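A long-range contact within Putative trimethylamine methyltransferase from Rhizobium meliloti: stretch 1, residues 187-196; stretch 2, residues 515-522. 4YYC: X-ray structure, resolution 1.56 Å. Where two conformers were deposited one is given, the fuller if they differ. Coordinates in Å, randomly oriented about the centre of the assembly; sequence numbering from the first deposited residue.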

# COMPACT_ATOMS: atom_id res chain seq x y z
N ILE A 187 8.33 -32.07 -18.75
CA ILE A 187 7.62 -32.41 -19.96
C ILE A 187 8.35 -31.68 -21.10
O ILE A 187 8.73 -30.50 -20.97
CB ILE A 187 6.12 -32.05 -19.91
CG1 ILE A 187 5.47 -32.74 -18.70
CG2 ILE A 187 5.44 -32.48 -21.17
CD1 ILE A 187 4.05 -32.33 -18.46
N ALA A 188 8.50 -32.36 -22.23
CA ALA A 188 9.19 -31.73 -23.36
C ALA A 188 8.63 -30.40 -23.75
O ALA A 188 7.42 -30.19 -23.70
CB ALA A 188 9.18 -32.66 -24.56
N VAL A 189 9.50 -29.52 -24.22
CA VAL A 189 9.12 -28.16 -24.53
C VAL A 189 8.00 -28.06 -25.57
O VAL A 189 7.17 -27.18 -25.47
CB VAL A 189 10.36 -27.31 -24.99
CG1 VAL A 189 9.96 -25.96 -25.55
CG2 VAL A 189 11.33 -27.11 -23.81
N ASN A 190 8.01 -28.96 -26.55
CA ASN A 190 7.00 -28.94 -27.60
C ASN A 190 5.70 -29.59 -27.20
O ASN A 190 4.77 -29.56 -27.97
CB ASN A 190 7.56 -29.55 -28.90
CG ASN A 190 7.91 -31.03 -28.76
OD1 ASN A 190 8.09 -31.54 -27.68
ND2 ASN A 190 8.10 -31.71 -29.90
N LYS A 191 5.61 -30.19 -26.00
CA LYS A 191 4.38 -30.86 -25.58
C LYS A 191 3.74 -30.30 -24.32
O LYS A 191 2.55 -30.55 -24.09
CB LYS A 191 4.66 -32.34 -25.34
CG LYS A 191 4.93 -33.10 -26.64
CD LYS A 191 5.47 -34.47 -26.37
CE LYS A 191 5.98 -35.06 -27.66
NZ LYS A 191 6.26 -36.50 -27.51
N ARG A 192 4.52 -29.62 -23.51
CA ARG A 192 4.08 -29.23 -22.17
C ARG A 192 2.85 -28.35 -22.17
O ARG A 192 2.07 -28.38 -21.23
CB ARG A 192 5.22 -28.63 -21.35
CG ARG A 192 5.77 -27.33 -21.89
CD ARG A 192 6.94 -26.74 -21.13
NE ARG A 192 8.08 -27.63 -21.07
CZ ARG A 192 9.32 -27.24 -20.75
NH1 ARG A 192 9.57 -25.95 -20.50
NH2 ARG A 192 10.30 -28.14 -20.69
N HIS A 193 2.66 -27.52 -23.20
CA HIS A 193 1.48 -26.68 -23.29
C HIS A 193 0.17 -27.46 -23.18
O HIS A 193 -0.84 -26.97 -22.63
CB HIS A 193 1.45 -25.87 -24.58
CG HIS A 193 1.27 -26.70 -25.84
ND1 HIS A 193 2.26 -27.50 -26.36
CD2 HIS A 193 0.21 -26.83 -26.66
CE1 HIS A 193 1.83 -28.06 -27.47
NE2 HIS A 193 0.59 -27.66 -27.68
N LEU A 194 0.18 -28.69 -23.69
CA LEU A 194 -1.02 -29.51 -23.68
C LEU A 194 -1.40 -29.89 -22.24
O LEU A 194 -2.55 -29.79 -21.84
CB LEU A 194 -0.77 -30.79 -24.48
CG LEU A 194 -0.51 -30.54 -25.96
CD1 LEU A 194 0.17 -31.73 -26.58
CD2 LEU A 194 -1.77 -30.13 -26.71
N ASP A 195 -0.40 -30.30 -21.49
CA ASP A 195 -0.58 -30.63 -20.06
C ASP A 195 -0.92 -29.43 -19.19
O ASP A 195 -1.67 -29.57 -18.21
CB ASP A 195 0.66 -31.35 -19.54
CG ASP A 195 0.86 -32.67 -20.22
OD1 ASP A 195 0.07 -33.63 -19.98
OD2 ASP A 195 1.75 -32.75 -21.08
N MSE A 196 -0.36 -28.28 -19.56
CA MSE A 196 -0.58 -27.03 -18.81
C MSE A 196 -2.05 -26.67 -19.01
O MSE A 196 -2.76 -26.45 -18.03
CB MSE A 196 0.38 -25.98 -19.30
CG MSE A 196 1.80 -26.28 -18.84
SE MSE A 196 3.14 -25.37 -19.99
CE MSE A 196 2.96 -23.69 -19.13
N LYS A 515 -3.05 -37.76 -29.27
CA LYS A 515 -2.85 -37.68 -30.70
C LYS A 515 -1.79 -36.63 -31.04
O LYS A 515 -0.88 -36.89 -31.82
CB LYS A 515 -4.19 -37.41 -31.36
CG LYS A 515 -4.15 -37.15 -32.86
CD LYS A 515 -5.57 -37.10 -33.40
N ARG A 516 -1.89 -35.46 -30.42
CA ARG A 516 -0.92 -34.42 -30.67
C ARG A 516 0.47 -34.84 -30.22
O ARG A 516 1.42 -34.64 -30.94
CB ARG A 516 -1.34 -33.10 -29.99
CG ARG A 516 -2.56 -32.46 -30.61
CD ARG A 516 -2.35 -31.92 -32.04
NE ARG A 516 -1.43 -30.84 -31.97
CZ ARG A 516 -0.20 -30.78 -32.46
NH1 ARG A 516 0.30 -31.70 -33.29
NH2 ARG A 516 0.52 -29.72 -32.17
N LYS A 517 0.60 -35.45 -29.04
CA LYS A 517 1.92 -35.89 -28.57
C LYS A 517 2.53 -36.94 -29.49
O LYS A 517 3.75 -36.95 -29.72
CB LYS A 517 1.83 -36.41 -27.12
CG LYS A 517 1.57 -35.30 -26.12
CD LYS A 517 1.79 -35.78 -24.70
CE LYS A 517 1.58 -34.69 -23.73
NZ LYS A 517 1.88 -35.09 -22.33
N ASP A 518 1.71 -37.86 -29.96
CA ASP A 518 2.21 -38.93 -30.84
C ASP A 518 2.65 -38.40 -32.20
O ASP A 518 3.41 -39.08 -32.90
CB ASP A 518 1.18 -40.04 -31.05
CG ASP A 518 1.84 -41.36 -31.49
OD1 ASP A 518 2.70 -41.87 -30.74
OD2 ASP A 518 1.52 -41.90 -32.58
N SER A 519 2.15 -37.23 -32.60
CA SER A 519 2.49 -36.66 -33.90
C SER A 519 3.86 -35.96 -33.95
O SER A 519 4.26 -35.54 -35.03
CB SER A 519 1.40 -35.68 -34.33
OG SER A 519 1.52 -34.46 -33.63
N MSE A 520 4.55 -35.85 -32.82
CA MSE A 520 5.81 -35.11 -32.71
C MSE A 520 6.80 -35.87 -31.89
O MSE A 520 6.41 -36.44 -30.88
CB MSE A 520 5.55 -33.86 -31.87
CG MSE A 520 4.47 -32.99 -32.48
SE MSE A 520 4.57 -31.28 -31.57
CE MSE A 520 3.11 -31.58 -30.28
N PRO A 521 8.09 -35.88 -32.25
CA PRO A 521 9.10 -36.35 -31.29
C PRO A 521 9.38 -35.21 -30.28
O PRO A 521 9.16 -34.06 -30.63
CB PRO A 521 10.32 -36.63 -32.16
CG PRO A 521 10.19 -35.70 -33.32
CD PRO A 521 8.73 -35.36 -33.49
N ASP A 522 9.83 -35.52 -29.07
CA ASP A 522 10.03 -34.49 -28.00
C ASP A 522 11.02 -33.37 -28.40
O ASP A 522 11.91 -33.60 -29.24
CB ASP A 522 10.53 -35.15 -26.69
CG ASP A 522 9.45 -35.99 -26.00
OD1 ASP A 522 8.48 -36.39 -26.66
OD2 ASP A 522 9.57 -36.28 -24.80
O HOH W 1 7.82 -35.17 -22.36
O HOH W 2 4.65 -38.72 -27.19

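Two salt bridges anchor this contact, and each runs from a lysine on one stretch to an aspartate on the other, with the direction reversed between them. Lys-191 NZ lies 2.4 Å from Asp-522 OD1, a very short hydrogen bond reinforced by opposite charge; Lys-517 NZ donates to Asp-195 OD2 at 2.7 Å. Both lysines have m at chi1 and t at every later angle, so each spans the gap nearly fully extended. For Lys-517 that reach matters, because its CA-to-CB bond points sideways, and the extended chain carries NZ to Asp-195.

The Lys-191 ammonium also serves the backbone where the helix of stretch 2 gives way to loop. It makes weak hydrogen bonds to Lys-517 O and Met-520 O, with NZ 3.4 Å from each, and donates to a water (NZ to water O, 2.8 Å) that returns a weak bond to Lys-517 O. Asn-190 adds a neutral tie: its ND2 donates to Pro-521 O at 2.7 Å, fixing the loop by its backbone. A second water links Ala-188 N to Asp-522 OD2, so the two carboxylate oxygens of Asp-522 serve different partners.

Beneath these polar ends the lysine stems pack as hydrocarbon. Lys-191 CD sits 4.0 Å from Lys-517 CG, where their backbones come near each other, with Lys-191 CA 6.3 Å from Lys-517 CA. Leu-194, buried and pointing toward stretch 2, places CD1 3.9 Å from Lys-517 CG and 4.0 Å from Arg-516 CB. The selenomethionine Met-520 rests its CE 3.5 Å from Asn-190 O. At the loop end the chains draw nearer, Ala-188 CA to Asp-522 CA being 5.5 Å, and Ala-188 CB meets Asp-522 CB at 3.5 Å. The rule to read here is economical: long lysines supply both much of the apolar surface and the charged tips.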